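Local atomic coordinates of enterochelin esterase (Salmonella enterica subsp. enterica serovar Typhimurium, PDB entry 3MGA), a protein that probably hydrolyses the ester bonds of the siderophore enterobactin in its iron-loaded form, as an esterase of the alpha/beta-hydrolase clan. Residues 159-163 with 389-394; 231-237 with 396-400; 343-349 with 373-379. All coordinates share one frame. Residue numbers count along the deposited sequence, not the author numbering.

Contact 1: 159-163 with 389-394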
loop_
_atom_site.group_PDB
_atom_site.type_symbol
_atom_site.label_atom_id
_atom_site.label_comp_id
_atom_site.label_asym_id
_atom_site.label_seq_id
_atom_site.Cartn_x
_atom_site.Cartn_y
_atom_site.Cartn_z
ATOM N N LEU A 159 8.588 -10.436 8.604
ATOM C CA LEU A 159 8.139 -11.362 7.578
ATOM C C LEU A 159 6.762 -10.937 7.043
ATOM O O LEU A 159 5.936 -10.405 7.790
ATOM C CB LEU A 159 8.072 -12.797 8.120
ATOM C CG LEU A 159 9.382 -13.491 8.520
ATOM C CD1 LEU A 159 9.091 -14.901 9.099
ATOM C CD2 LEU A 159 10.351 -13.584 7.341
ATOM N N GLN A 160 6.555 -11.154 5.746
ATOM C CA GLN A 160 5.294 -10.851 5.058
ATOM C C GLN A 160 4.619 -12.182 4.748
ATOM O O GLN A 160 4.908 -12.785 3.730
ATOM C CB GLN A 160 5.576 -10.077 3.788
ATOM C CG GLN A 160 6.194 -8.740 4.099
ATOM C CD GLN A 160 6.264 -7.822 2.921
ATOM O OE1 GLN A 160 6.733 -8.189 1.845
ATOM N NE2 GLN A 160 5.837 -6.592 3.128
ATOM N N PRO A 161 3.702 -12.631 5.629
ATOM C CA PRO A 161 3.058 -13.933 5.503
ATOM C C PRO A 161 2.485 -14.227 4.131
ATOM O O PRO A 161 1.739 -13.407 3.588
ATOM C CB PRO A 161 1.923 -13.875 6.546
ATOM C CG PRO A 161 2.257 -12.758 7.442
ATOM C CD PRO A 161 2.986 -11.776 6.596
ATOM N N GLY A 162 2.852 -15.390 3.583
ATOM C CA GLY A 162 2.370 -15.844 2.289
ATOM C C GLY A 162 3.228 -15.415 1.121
ATOM O O GLY A 162 3.432 -16.188 0.173
ATOM N N TRP A 163 3.729 -14.181 1.184
ATOM C CA TRP A 163 4.563 -13.629 0.128
ATOM C C TRP A 163 5.954 -14.261 0.125
ATOM O O TRP A 163 6.654 -14.205 -0.887
ATOM C CB TRP A 163 4.664 -12.100 0.272
ATOM C CG TRP A 163 3.327 -11.431 0.242
ATOM C CD1 TRP A 163 2.541 -11.115 1.315
ATOM C CD2 TRP A 163 2.603 -11.034 -0.920
ATOM N NE1 TRP A 163 1.374 -10.531 0.887
ATOM C CE2 TRP A 163 1.387 -10.470 -0.482
ATOM C CE3 TRP A 163 2.868 -11.088 -2.295
ATOM C CZ2 TRP A 163 0.439 -9.960 -1.368
ATOM C CZ3 TRP A 163 1.929 -10.581 -3.180
ATOM C CH2 TRP A 163 0.725 -10.022 -2.711
ATOM N N ARG A 389 1.233 -5.008 1.279
ATOM C CA ARG A 389 0.968 -6.396 0.880
ATOM C C ARG A 389 1.102 -7.347 2.066
ATOM O O ARG A 389 0.329 -8.294 2.192
ATOM C CB ARG A 389 1.882 -6.864 -0.260
ATOM C CG ARG A 389 3.271 -7.326 0.173
ATOM C CD ARG A 389 4.086 -7.758 -1.007
ATOM N NE ARG A 389 5.346 -8.375 -0.606
ATOM C CZ ARG A 389 6.205 -8.938 -1.453
ATOM N NH1 ARG A 389 7.324 -9.484 -0.998
ATOM N NH2 ARG A 389 5.947 -8.962 -2.754
ATOM N N GLY A 390 2.083 -7.091 2.932
ATOM C CA GLY A 390 2.315 -7.933 4.107
ATOM C C GLY A 390 1.293 -7.689 5.196
ATOM O O GLY A 390 0.877 -8.608 5.892
ATOM N N GLY A 391 0.894 -6.435 5.357
ATOM C CA GLY A 391 -0.091 -6.083 6.374
ATOM C C GLY A 391 -1.465 -6.569 5.974
ATOM O O GLY A 391 -2.345 -6.766 6.821
ATOM N N LEU A 392 -1.649 -6.766 4.675
ATOM C CA LEU A 392 -2.918 -7.227 4.160
ATOM C C LEU A 392 -3.123 -8.664 4.663
ATOM O O LEU A 392 -4.166 -8.988 5.225
ATOM C CB LEU A 392 -2.925 -7.194 2.627
ATOM C CG LEU A 392 -4.264 -6.970 1.914
ATOM C CD1 LEU A 392 -4.101 -7.313 0.416
ATOM C CD2 LEU A 392 -5.394 -7.771 2.508
ATOM N N THR A 393 -2.115 -9.516 4.478
ATOM C CA THR A 393 -2.227 -10.912 4.898
ATOM C C THR A 393 -2.207 -11.051 6.412
ATOM O O THR A 393 -2.928 -11.888 6.966
ATOM C CB THR A 393 -1.144 -11.821 4.267
ATOM O OG1 THR A 393 0.162 -11.348 4.621
ATOM C CG2 THR A 393 -1.293 -11.858 2.762
ATOM N N GLN A 394 -1.390 -10.236 7.083
ATOM C CA GLN A 394 -1.330 -10.276 8.547
ATOM C C GLN A 394 -2.645 -9.785 9.147
ATOM O O GLN A 394 -3.110 -10.311 10.157
ATOM C CB GLN A 394 -0.169 -9.444 9.083
ATOM C CG GLN A 394 -0.070 -9.451 10.604
ATOM C CD GLN A 394 0.176 -10.834 11.178
ATOM O OE1 GLN A 394 1.257 -11.407 11.017
ATOM N NE2 GLN A 394 -0.807 -11.352 11.908
#
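This is a partly buried loop-on-helix contact in an alpha/beta-hydrolase domain. Segment 159-163 belongs to the long link between strand 148-153 of the N-terminal region and strand 174-180 of the hydrolase sheet. It lies across helix 385-399, the helix that follows the last strand of that sheet. About 425 Å² is buried.

The closest backbone approach is at G390, whose CA is 4.3 Å from Q160 CA. A CB on G390 would clash with Q160 CG, so the bare glycine lets the loop come this near. The Q160 side chain reaches along the helix. R389 NE donates to Q160 OE1 at 2.8 Å, and Q160 NE2 is bonded to L386 O, one turn earlier.

The loop turns at G162, whose positive phi of 90° would jam a CB against the preceding carbonyl. This turn brings W163 back onto the helix, where its NE1 makes a weak hydrogen bond to R389 O at 2.8 Å. P161 sits beside T393, and T393 OG1 lies 2.8 Å from P161 O and 3.1 Å from G390 O. L226 of helix 220-228 also touches P161 and T393. R389 also bonds weakly to a PEG molecule, probably from crystallisation. R389 CG makes a CH-pi contact over the W163 five-membered ring, 3.7 Å from the centroid.

Contact 2: 231-237 with 396-400; sequences LLPGAVY and LMLLW
Segment 231-237 is an extended loop that enters a strand. L231 has phi/psi of -96/-6°, L232 opens out to -142/148°, and the chain stays extended through P233 to A235. V236 and Y237 begin strand 236-240. Segment 396-400 is the last turn of helix 385-399. It is helical to L399, with W400 N bonded to L396 O at 2.9 Å. W400 (phi -104°, psi 15°) leaves the helix and is the N-cap residue of helix 401-404. The nearest CA pair is L232 and M397, 6.3 Å apart.

L232 (mt) fills the middle. Its CD2 lies 3.9 Å from L396 CB, 3.6 Å from M397 CG and 3.9 Å from W400 CE3. M397 is selenomethionine (chi1 m, chi2 t, chi3 p), and its CE is 4.2 Å from L231 CB. W400 (chi1 -72°, chi2 -41°) turns its indole toward the loop and buries the largest area here. P233 CD is 3.7 Å from W400 CE3, and A235 CB is 4.1 Å from W400 CH2. Y237 (chi1 m) puts its OH 3.8 Å from W400 CZ3, at the indole edge. Y237 CE1 is 4.2 Å from L396 CD1.

In this alpha/beta-hydrolase domain, the C-terminal end of helix 385-399 packs on the loop leading into strand 236-240 of the sheet. L223 and L226 of helix 220-228 extend the apolar cluster. The 361 Å² interface is held by hydrophobic packing, without polar bonds between the segments. The indole NE1 instead bonds to R282 O, so W400 is buried with its polar atom satisfied.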
loop_
_atom_site.group_PDB
_atom_site.type_symbol
_atom_site.label_atom_id
_atom_site.label_comp_id
_atom_site.label_asym_id
_atom_site.label_seq_id
_atom_site.Cartn_x
_atom_site.Cartn_y
_atom_site.Cartn_z
ATOM N N LEU A 231 -3.177 -21.214 8.263
ATOM C CA LEU A 231 -3.068 -19.921 8.929
ATOM C C LEU A 231 -4.198 -18.968 8.496
ATOM O O LEU A 231 -4.326 -17.868 9.019
ATOM C CB LEU A 231 -1.683 -19.313 8.705
ATOM C CG LEU A 231 -0.535 -20.078 9.392
ATOM C CD1 LEU A 231 0.807 -19.454 9.064
ATOM C CD2 LEU A 231 -0.721 -20.151 10.926
ATOM N N LEU A 232 -4.995 -19.399 7.525
ATOM C CA LEU A 232 -6.180 -18.664 7.071
ATOM C C LEU A 232 -7.227 -19.731 6.774
ATOM O O LEU A 232 -6.888 -20.841 6.382
ATOM C CB LEU A 232 -5.939 -17.822 5.812
ATOM C CG LEU A 232 -5.103 -16.540 5.826
ATOM C CD1 LEU A 232 -4.954 -16.026 4.397
ATOM C CD2 LEU A 232 -5.694 -15.439 6.716
ATOM N N PRO A 233 -8.503 -19.405 6.971
ATOM C CA PRO A 233 -9.543 -20.372 6.688
ATOM C C PRO A 233 -9.893 -20.354 5.209
ATOM O O PRO A 233 -9.581 -19.376 4.520
ATOM C CB PRO A 233 -10.718 -19.833 7.492
ATOM C CG PRO A 233 -10.550 -18.340 7.408
ATOM C CD PRO A 233 -9.054 -18.106 7.402
ATOM N N GLY A 234 -10.509 -21.422 4.710
ATOM C CA GLY A 234 -10.944 -21.432 3.322
ATOM C C GLY A 234 -11.931 -20.283 3.218
ATOM O O GLY A 234 -12.883 -20.220 3.985
ATOM N N ALA A 235 -11.705 -19.372 2.283
ATOM C CA ALA A 235 -12.551 -18.191 2.157
ATOM C C ALA A 235 -12.929 -17.879 0.731
ATOM O O ALA A 235 -12.589 -18.610 -0.184
ATOM C CB ALA A 235 -11.825 -16.979 2.767
ATOM N N VAL A 236 -13.662 -16.776 0.581
ATOM C CA VAL A 236 -14.100 -16.256 -0.702
ATOM C C VAL A 236 -13.577 -14.837 -0.769
ATOM O O VAL A 236 -13.991 -13.995 0.020
ATOM C CB VAL A 236 -15.650 -16.224 -0.805
ATOM C CG1 VAL A 236 -16.105 -15.467 -2.077
ATOM C CG2 VAL A 236 -16.217 -17.635 -0.766
ATOM N N TYR A 237 -12.666 -14.574 -1.702
ATOM C CA TYR A 237 -12.069 -13.245 -1.862
ATOM C C TYR A 237 -12.646 -12.469 -3.048
ATOM O O TYR A 237 -12.665 -12.967 -4.161
ATOM C CB TYR A 237 -10.558 -13.376 -2.027
ATOM C CG TYR A 237 -9.870 -13.982 -0.828
ATOM C CD1 TYR A 237 -9.424 -13.184 0.220
ATOM C CD2 TYR A 237 -9.669 -15.346 -0.740
ATOM C CE1 TYR A 237 -8.795 -13.735 1.322
ATOM C CE2 TYR A 237 -9.037 -15.904 0.356
ATOM C CZ TYR A 237 -8.608 -15.094 1.384
ATOM O OH TYR A 237 -7.987 -15.653 2.474
ATOM N N LEU A 396 -5.665 -10.005 7.838
ATOM C CA LEU A 396 -6.700 -11.037 7.683
ATOM C C LEU A 396 -6.560 -12.083 8.790
ATOM O O LEU A 396 -7.555 -12.594 9.303
ATOM C CB LEU A 396 -6.593 -11.688 6.303
ATOM C CG LEU A 396 -6.985 -10.801 5.119
ATOM C CD1 LEU A 396 -6.412 -11.333 3.810
ATOM C CD2 LEU A 396 -8.525 -10.632 5.042
HETATM N N MSE A 397 -5.321 -12.389 9.163
HETATM C CA MSE A 397 -5.050 -13.361 10.241
HETATM C C MSE A 397 -5.545 -12.810 11.581
HETATM O O MSE A 397 -6.092 -13.545 12.396
HETATM C CB MSE A 397 -3.558 -13.718 10.291
HETATM C CG MSE A 397 -3.079 -14.470 9.052
HETATM SE SE MSE A 397 -1.131 -14.707 8.916
HETATM C CE MSE A 397 -0.836 -15.698 10.562
ATOM N N LEU A 398 -5.360 -11.516 11.803
ATOM C CA LEU A 398 -5.843 -10.884 13.024
ATOM C C LEU A 398 -7.359 -10.832 13.036
ATOM O O LEU A 398 -7.997 -11.275 13.996
ATOM C CB LEU A 398 -5.289 -9.470 13.167
ATOM C CG LEU A 398 -3.798 -9.426 13.430
ATOM C CD1 LEU A 398 -3.300 -7.969 13.513
ATOM C CD2 LEU A 398 -3.499 -10.203 14.732
ATOM N N LEU A 399 -7.939 -10.295 11.970
ATOM C CA LEU A 399 -9.391 -10.209 11.882
ATOM C C LEU A 399 -10.079 -11.580 11.973
ATOM O O LEU A 399 -11.177 -11.681 12.507
ATOM C CB LEU A 399 -9.818 -9.478 10.612
ATOM C CG LEU A 399 -9.432 -8.002 10.596
ATOM C CD1 LEU A 399 -9.735 -7.375 9.242
ATOM C CD2 LEU A 399 -10.135 -7.254 11.725
ATOM N N TRP A 400 -9.439 -12.625 11.453
ATOM C CA TRP A 400 -10.026 -13.967 11.506
ATOM C C TRP A 400 -9.389 -14.863 12.548
ATOM O O TRP A 400 -9.610 -16.067 12.542
ATOM C CB TRP A 400 -9.952 -14.675 10.146
ATOM C CG TRP A 400 -10.856 -14.152 9.109
ATOM C CD1 TRP A 400 -12.152 -13.762 9.274
ATOM C CD2 TRP A 400 -10.602 -14.109 7.708
ATOM N NE1 TRP A 400 -12.697 -13.402 8.070
ATOM C CE2 TRP A 400 -11.767 -13.619 7.088
ATOM C CE3 TRP A 400 -9.491 -14.420 6.914
ATOM C CZ2 TRP A 400 -11.854 -13.431 5.716
ATOM C CZ3 TRP A 400 -9.575 -14.230 5.561
ATOM C CH2 TRP A 400 -10.752 -13.744 4.969
#

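Contact 3: 343-349 with 373-379; sequences LRIVLEA and SIFWRQV
Apolar side chains pack on both faces of a parallel strand pair at the edge of the alpha/beta-hydrolase sheet. Strands 344-350 and 373-379 are joined by helix 354-367 as a beta-alpha-beta crossover. On the face toward that helix, I345 (mt) CD1 meets I374 (mm) CD1 at 3.6 Å. L347 (tp) places CD2 3.9 Å from W376 CZ3, with W376 chi1 at t. On the face toward helix 385-399, V346 (t) places CG2 4.0 Å from F375 CD1, with F375 chi1 at m. E348 CG packs on V379 CG2 at 3.7 Å.

Both strands have extended beta phi/psi. Their axes run 15° apart, 4.6 Å at closest approach. R344 to A349 pair in order with S373 to Q378. The bonds are S373 N to L343 O (3.2 Å), I345 N to S373 O (2.7 Å), F375 N to I345 O (2.6 Å), L347 N to F375 O (2.9 Å), R377 N to L347 O (3.0 Å), A349 N to R377 O (3.3 Å, weak) and V379 N to A349 O (3.1 Å).

On the same face as V346, the buried E348 bonds through OE2 to Q312 NE2. At the polar edge, R344 bonds to L398 O and L399 O. R344 NH2 lies 3.5 Å from F375 CZ, at the ring edge.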
loop_
_atom_site.group_PDB
_atom_site.type_symbol
_atom_site.label_atom_id
_atom_site.label_comp_id
_atom_site.label_asym_id
_atom_site.label_seq_id
_atom_site.Cartn_x
_atom_site.Cartn_y
_atom_site.Cartn_z
ATOM N N LEU A 343 -17.438 -4.430 16.074
ATOM C CA LEU A 343 -16.478 -4.474 14.984
ATOM C C LEU A 343 -15.100 -4.877 15.463
ATOM O O LEU A 343 -14.714 -4.575 16.588
ATOM C CB LEU A 343 -16.340 -3.103 14.308
ATOM C CG LEU A 343 -17.544 -2.453 13.626
ATOM C CD1 LEU A 343 -17.124 -1.099 13.039
ATOM C CD2 LEU A 343 -18.105 -3.353 12.549
ATOM N N ARG A 344 -14.368 -5.577 14.603
ATOM C CA ARG A 344 -12.994 -5.947 14.898
ATOM C C ARG A 344 -12.252 -5.060 13.895
ATOM O O ARG A 344 -12.548 -5.093 12.707
ATOM C CB ARG A 344 -12.717 -7.435 14.671
ATOM C CG ARG A 344 -13.932 -8.346 14.889
ATOM C CD ARG A 344 -13.606 -9.786 15.344
ATOM N NE ARG A 344 -12.209 -10.211 15.162
ATOM C CZ ARG A 344 -11.351 -10.397 16.176
ATOM N NH1 ARG A 344 -11.750 -10.249 17.446
ATOM N NH2 ARG A 344 -10.101 -10.773 15.940
ATOM N N ILE A 345 -11.326 -4.235 14.365
ATOM C CA ILE A 345 -10.647 -3.308 13.471
ATOM C C ILE A 345 -9.132 -3.377 13.543
ATOM O O ILE A 345 -8.555 -3.331 14.627
ATOM C CB ILE A 345 -11.070 -1.845 13.783
ATOM C CG1 ILE A 345 -12.597 -1.710 13.806
ATOM C CG2 ILE A 345 -10.483 -0.900 12.787
ATOM C CD1 ILE A 345 -13.076 -0.319 14.125
ATOM N N VAL A 346 -8.509 -3.541 12.379
ATOM C CA VAL A 346 -7.067 -3.532 12.258
ATOM C C VAL A 346 -6.785 -2.154 11.669
ATOM O O VAL A 346 -7.297 -1.802 10.603
ATOM C CB VAL A 346 -6.531 -4.628 11.331
ATOM C CG1 VAL A 346 -5.038 -4.395 11.043
ATOM C CG2 VAL A 346 -6.765 -6.006 11.934
ATOM N N LEU A 347 -6.002 -1.363 12.382
ATOM C CA LEU A 347 -5.714 -0.019 11.952
ATOM C C LEU A 347 -4.204 0.078 11.814
ATOM O O LEU A 347 -3.470 0.062 12.799
ATOM C CB LEU A 347 -6.293 0.956 12.980
ATOM C CG LEU A 347 -6.553 2.403 12.583
ATOM C CD1 LEU A 347 -7.457 2.474 11.363
ATOM C CD2 LEU A 347 -7.174 3.145 13.759
ATOM N N GLU A 348 -3.748 0.110 10.565
ATOM C CA GLU A 348 -2.332 0.165 10.255
ATOM C C GLU A 348 -1.936 1.474 9.595
ATOM O O GLU A 348 -2.702 2.049 8.815
ATOM C CB GLU A 348 -1.960 -1.002 9.346
ATOM C CG GLU A 348 -0.592 -0.872 8.687
ATOM C CD GLU A 348 -0.350 -1.946 7.663
ATOM O OE1 GLU A 348 -0.542 -3.137 8.005
ATOM O OE2 GLU A 348 0.053 -1.603 6.523
ATOM N N ALA A 349 -0.726 1.923 9.912
ATOM C CA ALA A 349 -0.158 3.154 9.368
ATOM C C ALA A 349 1.346 3.145 9.608
ATOM O O ALA A 349 1.816 2.593 10.607
ATOM C CB ALA A 349 -0.791 4.361 10.007
ATOM N N SER A 373 -13.083 -4.519 19.297
ATOM C CA SER A 373 -11.718 -5.041 19.299
ATOM C C SER A 373 -10.903 -4.300 18.237
ATOM O O SER A 373 -11.173 -4.436 17.054
ATOM C CB SER A 373 -11.747 -6.538 18.997
ATOM O OG SER A 373 -12.627 -7.207 19.884
ATOM N N ILE A 374 -9.921 -3.512 18.674
ATOM C CA ILE A 374 -9.077 -2.719 17.773
ATOM C C ILE A 374 -7.629 -3.187 17.833
ATOM O O ILE A 374 -7.074 -3.337 18.913
ATOM C CB ILE A 374 -9.055 -1.228 18.184
ATOM C CG1 ILE A 374 -10.462 -0.687 18.435
ATOM C CG2 ILE A 374 -8.339 -0.394 17.116
ATOM C CD1 ILE A 374 -11.331 -0.636 17.203
ATOM N N PHE A 375 -7.020 -3.411 16.673
ATOM C CA PHE A 375 -5.624 -3.839 16.592
ATOM C C PHE A 375 -4.773 -2.736 15.984
ATOM O O PHE A 375 -4.827 -2.508 14.788
ATOM C CB PHE A 375 -5.489 -5.076 15.710
ATOM C CG PHE A 375 -6.265 -6.258 16.191
ATOM C CD1 PHE A 375 -7.576 -6.453 15.783
ATOM C CD2 PHE A 375 -5.682 -7.187 17.037
ATOM C CE1 PHE A 375 -8.292 -7.544 16.220
ATOM C CE2 PHE A 375 -6.390 -8.282 17.475
ATOM C CZ PHE A 375 -7.696 -8.463 17.072
ATOM N N TRP A 376 -3.980 -2.054 16.799
ATOM C CA TRP A 376 -3.113 -0.994 16.293
ATOM C C TRP A 376 -1.789 -1.595 15.805
ATOM O O TRP A 376 -1.137 -2.328 16.540
ATOM C CB TRP A 376 -2.865 0.065 17.375
ATOM C CG TRP A 376 -1.965 1.156 16.923
ATOM C CD1 TRP A 376 -0.637 1.277 17.182
ATOM C CD2 TRP A 376 -2.317 2.269 16.090
ATOM N NE1 TRP A 376 -0.136 2.404 16.573
ATOM C CE2 TRP A 376 -1.145 3.031 15.896
ATOM C CE3 TRP A 376 -3.510 2.699 15.499
ATOM C CZ2 TRP A 376 -1.127 4.204 15.141
ATOM C CZ3 TRP A 376 -3.492 3.866 14.739
ATOM C CH2 TRP A 376 -2.304 4.606 14.571
ATOM N N ARG A 377 -1.406 -1.284 14.570
ATOM C CA ARG A 377 -0.161 -1.796 13.994
ATOM C C ARG A 377 0.664 -0.675 13.350
ATOM O O ARG A 377 0.244 -0.075 12.365
ATOM C CB ARG A 377 -0.453 -2.905 12.970
ATOM C CG ARG A 377 -1.041 -4.205 13.573
ATOM C CD ARG A 377 -0.063 -4.832 14.580
ATOM N NE ARG A 377 -0.512 -6.105 15.146
ATOM C CZ ARG A 377 -1.255 -6.225 16.243
ATOM N NH1 ARG A 377 -1.671 -5.147 16.898
ATOM N NH2 ARG A 377 -1.602 -7.428 16.676
ATOM N N GLN A 378 1.836 -0.404 13.922
ATOM C CA GLN A 378 2.750 0.624 13.414
ATOM C C GLN A 378 3.723 -0.077 12.500
ATOM O O GLN A 378 4.222 -1.147 12.836
ATOM C CB GLN A 378 3.556 1.276 14.530
ATOM C CG GLN A 378 2.725 1.965 15.563
ATOM C CD GLN A 378 3.553 2.648 16.635
ATOM O OE1 GLN A 378 4.775 2.783 16.512
ATOM N NE2 GLN A 378 2.887 3.088 17.693
ATOM N N VAL A 379 4.017 0.538 11.363
ATOM C CA VAL A 379 4.917 -0.044 10.397
ATOM C C VAL A 379 6.103 0.880 10.139
ATOM O O VAL A 379 5.945 2.087 9.972
ATOM C CB VAL A 379 4.159 -0.363 9.065
ATOM C CG1 VAL A 379 5.080 -1.003 8.045
ATOM C CG2 VAL A 379 2.991 -1.288 9.343
#

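Overall arrangement
Helix 385-399 connects all three sites. Contacts 1 and 2 use its successive turns, with centres 12 Å apart, and P161 CB lies 4.0 Å from M397 SE. Residues of contact 3 touch the helix as well. The centre of contact 3 is 15 Å from that of contact 1 and 16 Å from that of contact 2. G391 CA touches E348 OE1 at 3.4 Å. R344 NH2 reaches L398 O at 2.9 Å, and R344 NE reaches L399 O at 3.2 Å. Along the chain, contact 3 is nested inside the loops closed by contacts 1 and 2. As in other alpha/beta hydrolases, the catalytic acid and histidine probably lie on loops beyond the strands of contact 3.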